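PDB 5MQ6: polycyclic ketone monooxygenase from Myceliophthora thermophila, which uses FAD and NADPH to insert one oxygen atom beside the carbonyl of ketones, notably bulky polycyclic ones, giving esters or lactones. Local coordinates for residues Gln215-Thr227 and Gly523-Ser535. Sequence-based numbering, arbitrary orientation.
Sequences QARYVLLASGILT and GFPNLFFTPLSQS. With FAD (flavin-adenine dinucleotide), chain B.
The carboxamide of N526 lies stacked on one face of the Y218 ring: the two planes are 13° apart, and N526 ND2 sits 3.8 Å above the ring plane, over its centre. At the ring's edge, Y218 CE1 meets F528 CE2 at 4.2 Å. With CG anti to the carbonyl carbon (chi1 -74°), the Y218 ring presents its face to the amide, and its OH is hydrogen-bonded to E560 OE2. That amide is gripped at both ends: ND2 donates to R217 O at 3.0 Å, from above the carbonyl plane, and to A567 O, while OD1 accepts from V569 N. With an alanine in place of Y218, the N526 amide would probably lose its stacking surface and E560 its hydroxyl partner. Parallel strands 218-221 and 527-529, their N-to-C directions 12° apart, are joined by backbone hydrogen bonds from V219 N to N526 O, F528 N to V219 O, and L221 N to F528 O at 2.8 Å. The V219 and L527 side chains lie side by side (V219 CG1 to L527 CD1, 3.8 Å), with L221 and F529 on the same face; L220 packs with F528 on the other. T530 N donates to L221 O at 3.2 Å, near the FAD-lining A222, S223 and G224. Backbone bonds thus fix a strand that also pairs with 78-84, which leads into a probable Rossmann-type glycine motif, while a fully matched amide holds its start.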
# COMPACT_ATOMS: atom_id res chain seq x y z
N GLN A 215 16.84 -19.29 -10.97
CA GLN A 215 15.81 -19.74 -11.88
C GLN A 215 14.62 -20.39 -11.22
O GLN A 215 14.73 -20.95 -10.16
CB GLN A 215 16.39 -20.66 -12.92
CG GLN A 215 17.40 -19.96 -13.84
CD GLN A 215 17.87 -20.87 -14.93
OE1 GLN A 215 18.50 -21.90 -14.70
NE2 GLN A 215 17.52 -20.52 -16.15
N ALA A 216 13.47 -20.28 -11.86
CA ALA A 216 12.25 -20.88 -11.32
C ALA A 216 11.28 -21.26 -12.40
O ALA A 216 11.23 -20.59 -13.41
CB ALA A 216 11.56 -19.92 -10.36
N ARG A 217 10.37 -22.18 -12.11
CA ARG A 217 9.29 -22.53 -13.08
C ARG A 217 8.22 -21.45 -13.06
O ARG A 217 7.69 -21.12 -14.07
CB ARG A 217 8.65 -23.88 -12.67
CG ARG A 217 9.66 -25.03 -12.77
CD ARG A 217 8.91 -26.28 -12.36
NE ARG A 217 9.70 -27.44 -12.43
CZ ARG A 217 9.32 -28.65 -12.07
NH1 ARG A 217 8.09 -28.89 -11.66
NH2 ARG A 217 10.19 -29.64 -12.21
N TYR A 218 7.90 -20.94 -11.88
CA TYR A 218 6.94 -19.91 -11.67
C TYR A 218 7.52 -18.74 -10.89
O TYR A 218 8.31 -18.97 -9.89
CB TYR A 218 5.84 -20.50 -10.81
CG TYR A 218 4.89 -21.47 -11.42
CD1 TYR A 218 3.74 -21.04 -12.12
CD2 TYR A 218 5.06 -22.85 -11.26
CE1 TYR A 218 2.79 -21.94 -12.60
CE2 TYR A 218 4.13 -23.73 -11.76
CZ TYR A 218 3.01 -23.30 -12.40
OH TYR A 218 2.16 -24.29 -12.86
N VAL A 219 7.08 -17.54 -11.26
CA VAL A 219 7.42 -16.36 -10.45
C VAL A 219 6.13 -15.72 -9.98
O VAL A 219 5.30 -15.42 -10.74
CB VAL A 219 8.26 -15.33 -11.22
CG1 VAL A 219 8.43 -14.00 -10.45
CG2 VAL A 219 9.60 -15.93 -11.62
N LEU A 220 6.00 -15.54 -8.68
CA LEU A 220 4.83 -14.92 -8.06
C LEU A 220 5.26 -13.55 -7.44
O LEU A 220 6.05 -13.52 -6.49
CB LEU A 220 4.41 -15.86 -6.96
CG LEU A 220 3.69 -17.16 -7.28
CD1 LEU A 220 3.52 -17.59 -8.66
CD2 LEU A 220 3.69 -18.17 -6.21
N LEU A 221 4.74 -12.45 -7.93
CA LEU A 221 5.12 -11.15 -7.37
C LEU A 221 4.16 -10.76 -6.24
O LEU A 221 2.96 -10.68 -6.44
CB LEU A 221 5.10 -10.09 -8.42
CG LEU A 221 5.93 -10.35 -9.65
CD1 LEU A 221 5.71 -9.16 -10.55
CD2 LEU A 221 7.41 -10.63 -9.51
N ALA A 222 4.71 -10.52 -5.06
CA ALA A 222 3.97 -9.87 -3.96
C ALA A 222 4.85 -8.67 -3.51
O ALA A 222 5.30 -8.53 -2.37
CB ALA A 222 3.73 -10.88 -2.84
N SER A 223 5.08 -7.80 -4.46
CA SER A 223 6.13 -6.76 -4.38
C SER A 223 5.60 -5.54 -3.68
O SER A 223 6.37 -4.55 -3.51
CB SER A 223 6.57 -6.37 -5.78
OG SER A 223 5.52 -5.75 -6.51
N GLY A 224 4.28 -5.53 -3.38
CA GLY A 224 3.69 -4.42 -2.59
C GLY A 224 3.38 -3.17 -3.40
O GLY A 224 3.47 -3.14 -4.64
N ILE A 225 2.96 -2.13 -2.67
CA ILE A 225 2.48 -0.90 -3.28
C ILE A 225 3.11 0.38 -2.69
O ILE A 225 3.15 1.40 -3.36
CB ILE A 225 0.94 -0.75 -3.17
CG1 ILE A 225 0.42 -0.99 -1.70
CG2 ILE A 225 0.23 -1.71 -4.09
CD1 ILE A 225 -1.11 -0.72 -1.48
N LEU A 226 3.54 0.34 -1.41
CA LEU A 226 4.12 1.53 -0.70
C LEU A 226 5.50 1.10 -0.17
O LEU A 226 5.67 0.74 1.03
CB LEU A 226 3.16 2.04 0.38
CG LEU A 226 1.79 2.56 -0.21
CD1 LEU A 226 0.64 2.44 0.81
CD2 LEU A 226 1.91 3.97 -0.78
N THR A 227 6.46 1.07 -1.10
CA THR A 227 7.70 0.29 -0.98
C THR A 227 8.98 1.09 -1.08
O THR A 227 10.00 0.69 -0.57
CB THR A 227 7.72 -0.82 -2.08
OG1 THR A 227 7.44 -0.25 -3.38
CG2 THR A 227 6.61 -1.91 -1.70
N GLY A 523 1.95 -13.54 -22.97
CA GLY A 523 3.43 -13.43 -23.26
C GLY A 523 4.34 -13.70 -22.10
O GLY A 523 5.54 -13.69 -22.27
N PHE A 524 3.77 -13.98 -20.92
CA PHE A 524 4.43 -14.03 -19.61
C PHE A 524 3.94 -15.20 -18.86
O PHE A 524 3.36 -15.05 -17.80
CB PHE A 524 4.29 -12.69 -18.82
CG PHE A 524 4.77 -11.48 -19.64
CD1 PHE A 524 3.91 -10.88 -20.54
CD2 PHE A 524 6.06 -11.06 -19.57
CE1 PHE A 524 4.30 -9.84 -21.33
CE2 PHE A 524 6.50 -10.01 -20.36
CZ PHE A 524 5.61 -9.40 -21.26
N PRO A 525 4.18 -16.42 -19.45
CA PRO A 525 3.72 -17.69 -18.88
C PRO A 525 4.32 -17.92 -17.52
O PRO A 525 5.45 -17.51 -17.29
CB PRO A 525 4.20 -18.76 -19.90
CG PRO A 525 5.40 -18.13 -20.52
CD PRO A 525 5.19 -16.67 -20.50
N ASN A 526 3.56 -18.56 -16.63
CA ASN A 526 4.04 -18.88 -15.31
C ASN A 526 4.44 -17.70 -14.48
O ASN A 526 5.14 -17.86 -13.51
CB ASN A 526 5.11 -19.99 -15.33
CG ASN A 526 4.52 -21.34 -15.65
OD1 ASN A 526 3.35 -21.43 -16.05
ND2 ASN A 526 5.32 -22.42 -15.47
N LEU A 527 3.91 -16.53 -14.77
CA LEU A 527 4.15 -15.33 -13.92
C LEU A 527 2.81 -14.90 -13.45
O LEU A 527 1.87 -14.80 -14.24
CB LEU A 527 4.69 -14.19 -14.77
CG LEU A 527 4.84 -12.82 -14.10
CD1 LEU A 527 5.87 -12.83 -12.95
CD2 LEU A 527 5.16 -11.73 -15.13
N PHE A 528 2.73 -14.62 -12.16
CA PHE A 528 1.55 -14.07 -11.55
C PHE A 528 1.87 -12.94 -10.61
O PHE A 528 2.96 -12.91 -10.08
CB PHE A 528 0.77 -15.20 -10.80
CG PHE A 528 0.23 -16.27 -11.71
CD1 PHE A 528 -1.05 -16.14 -12.32
CD2 PHE A 528 0.95 -17.40 -11.94
CE1 PHE A 528 -1.51 -17.16 -13.13
CE2 PHE A 528 0.49 -18.42 -12.80
CZ PHE A 528 -0.75 -18.32 -13.33
N PHE A 529 0.91 -12.07 -10.37
CA PHE A 529 1.13 -10.91 -9.54
C PHE A 529 -0.11 -10.59 -8.80
O PHE A 529 -1.19 -10.82 -9.29
CB PHE A 529 1.69 -9.71 -10.33
CG PHE A 529 1.16 -9.58 -11.77
CD1 PHE A 529 -0.01 -8.88 -12.02
CD2 PHE A 529 1.82 -10.13 -12.89
CE1 PHE A 529 -0.51 -8.72 -13.33
CE2 PHE A 529 1.28 -9.99 -14.18
CZ PHE A 529 0.11 -9.31 -14.41
N THR A 530 0.05 -10.02 -7.60
CA THR A 530 -1.10 -9.70 -6.77
C THR A 530 -1.90 -8.67 -7.51
O THR A 530 -1.36 -7.83 -8.15
CB THR A 530 -0.71 -9.25 -5.35
OG1 THR A 530 0.33 -8.29 -5.41
CG2 THR A 530 -0.04 -10.33 -4.60
N PRO A 531 -3.19 -8.78 -7.52
CA PRO A 531 -3.91 -7.91 -8.44
C PRO A 531 -3.95 -6.43 -8.00
O PRO A 531 -4.41 -6.16 -6.91
CB PRO A 531 -5.32 -8.53 -8.45
CG PRO A 531 -5.45 -9.24 -7.12
CD PRO A 531 -4.08 -9.62 -6.69
N LEU A 532 -3.57 -5.52 -8.89
CA LEU A 532 -3.76 -4.13 -8.68
C LEU A 532 -4.60 -3.59 -9.88
O LEU A 532 -5.72 -3.59 -9.81
CB LEU A 532 -2.36 -3.43 -8.48
CG LEU A 532 -2.57 -1.94 -8.08
CD1 LEU A 532 -3.00 -1.94 -6.62
CD2 LEU A 532 -1.39 -0.95 -8.31
N SER A 533 -4.06 -3.23 -11.02
CA SER A 533 -4.85 -2.89 -12.17
C SER A 533 -5.87 -4.02 -12.53
O SER A 533 -5.58 -5.19 -12.38
CB SER A 533 -3.98 -2.71 -13.41
OG SER A 533 -3.04 -1.70 -13.30
N GLN A 534 -7.04 -3.63 -13.01
CA GLN A 534 -8.05 -4.53 -13.63
C GLN A 534 -8.59 -5.53 -12.61
O GLN A 534 -8.81 -6.69 -12.93
CB GLN A 534 -7.43 -5.27 -14.85
CG GLN A 534 -6.62 -4.36 -15.81
CD GLN A 534 -6.57 -5.00 -17.20
OE1 GLN A 534 -6.41 -6.23 -17.34
NE2 GLN A 534 -6.85 -4.20 -18.22
N SER A 535 -8.78 -5.09 -11.37
CA SER A 535 -9.33 -5.99 -10.41
C SER A 535 -10.31 -5.21 -9.47
O SER A 535 -11.19 -4.52 -9.92
CB SER A 535 -8.14 -6.66 -9.71
OG SER A 535 -7.37 -5.72 -8.90
PA FAD B . 4.97 -5.27 1.34
O1A FAD B . 5.28 -3.92 0.78
O2A FAD B . 4.56 -5.44 2.79
O5B FAD B . 6.24 -6.21 1.09
C5B FAD B . 6.84 -6.25 -0.16
C4B FAD B . 8.34 -6.40 0.03
O4B FAD B . 8.89 -6.66 -1.27
C3B FAD B . 9.07 -5.19 0.59
O3B FAD B . 9.98 -5.59 1.58
C2B FAD B . 9.80 -4.63 -0.60
O2B FAD B . 10.98 -3.96 -0.24
C1B FAD B . 10.06 -5.89 -1.40
N9A FAD B . 10.35 -5.62 -2.79
C8A FAD B . 9.60 -4.88 -3.65
N7A FAD B . 10.23 -4.84 -4.82
C5A FAD B . 11.38 -5.53 -4.75
C6A FAD B . 12.46 -5.86 -5.70
N6A FAD B . 12.52 -5.46 -6.95
N1A FAD B . 13.37 -6.65 -5.20
C2A FAD B . 13.39 -7.08 -3.92
N3A FAD B . 12.49 -6.83 -2.99
C4A FAD B . 11.46 -6.02 -3.39
N1 FAD B . -2.66 -1.53 4.69
C2 FAD B . -3.81 -1.94 5.33
O2 FAD B . -4.65 -2.60 4.72
N3 FAD B . -4.03 -1.64 6.61
C4 FAD B . -3.13 -0.91 7.29
O4 FAD B . -3.38 -0.67 8.47
C4X FAD B . -1.87 -0.42 6.71
N5 FAD B . -0.93 0.35 7.37
C5X FAD B . 0.18 0.73 6.69
C6 FAD B . 1.20 1.56 7.36
C7 FAD B . 2.37 1.93 6.54
C7M FAD B . 3.48 2.77 7.12
C8 FAD B . 2.52 1.52 5.11
C8M FAD B . 3.72 1.89 4.25
C9 FAD B . 1.53 0.75 4.52
C9A FAD B . 0.38 0.35 5.25
N10 FAD B . -0.60 -0.41 4.58
C10 FAD B . -1.71 -0.82 5.31
C1' FAD B . -0.43 -0.89 3.19
C2' FAD B . 0.54 -2.14 3.28
O2' FAD B . 1.62 -1.96 2.35
C3' FAD B . -0.17 -3.52 3.06
O3' FAD B . -1.18 -3.70 4.05
C4' FAD B . 0.70 -4.80 3.22
O4' FAD B . 1.66 -4.77 4.37
C5' FAD B . 1.43 -5.11 1.90
O5' FAD B . 1.88 -6.49 1.98
P FAD B . 2.75 -6.94 0.68
O1P FAD B . 3.53 -8.22 1.16
O2P FAD B . 1.77 -6.94 -0.51
O3P FAD B . 3.76 -5.69 0.36
O HOH W 1 2.64 -7.62 -6.71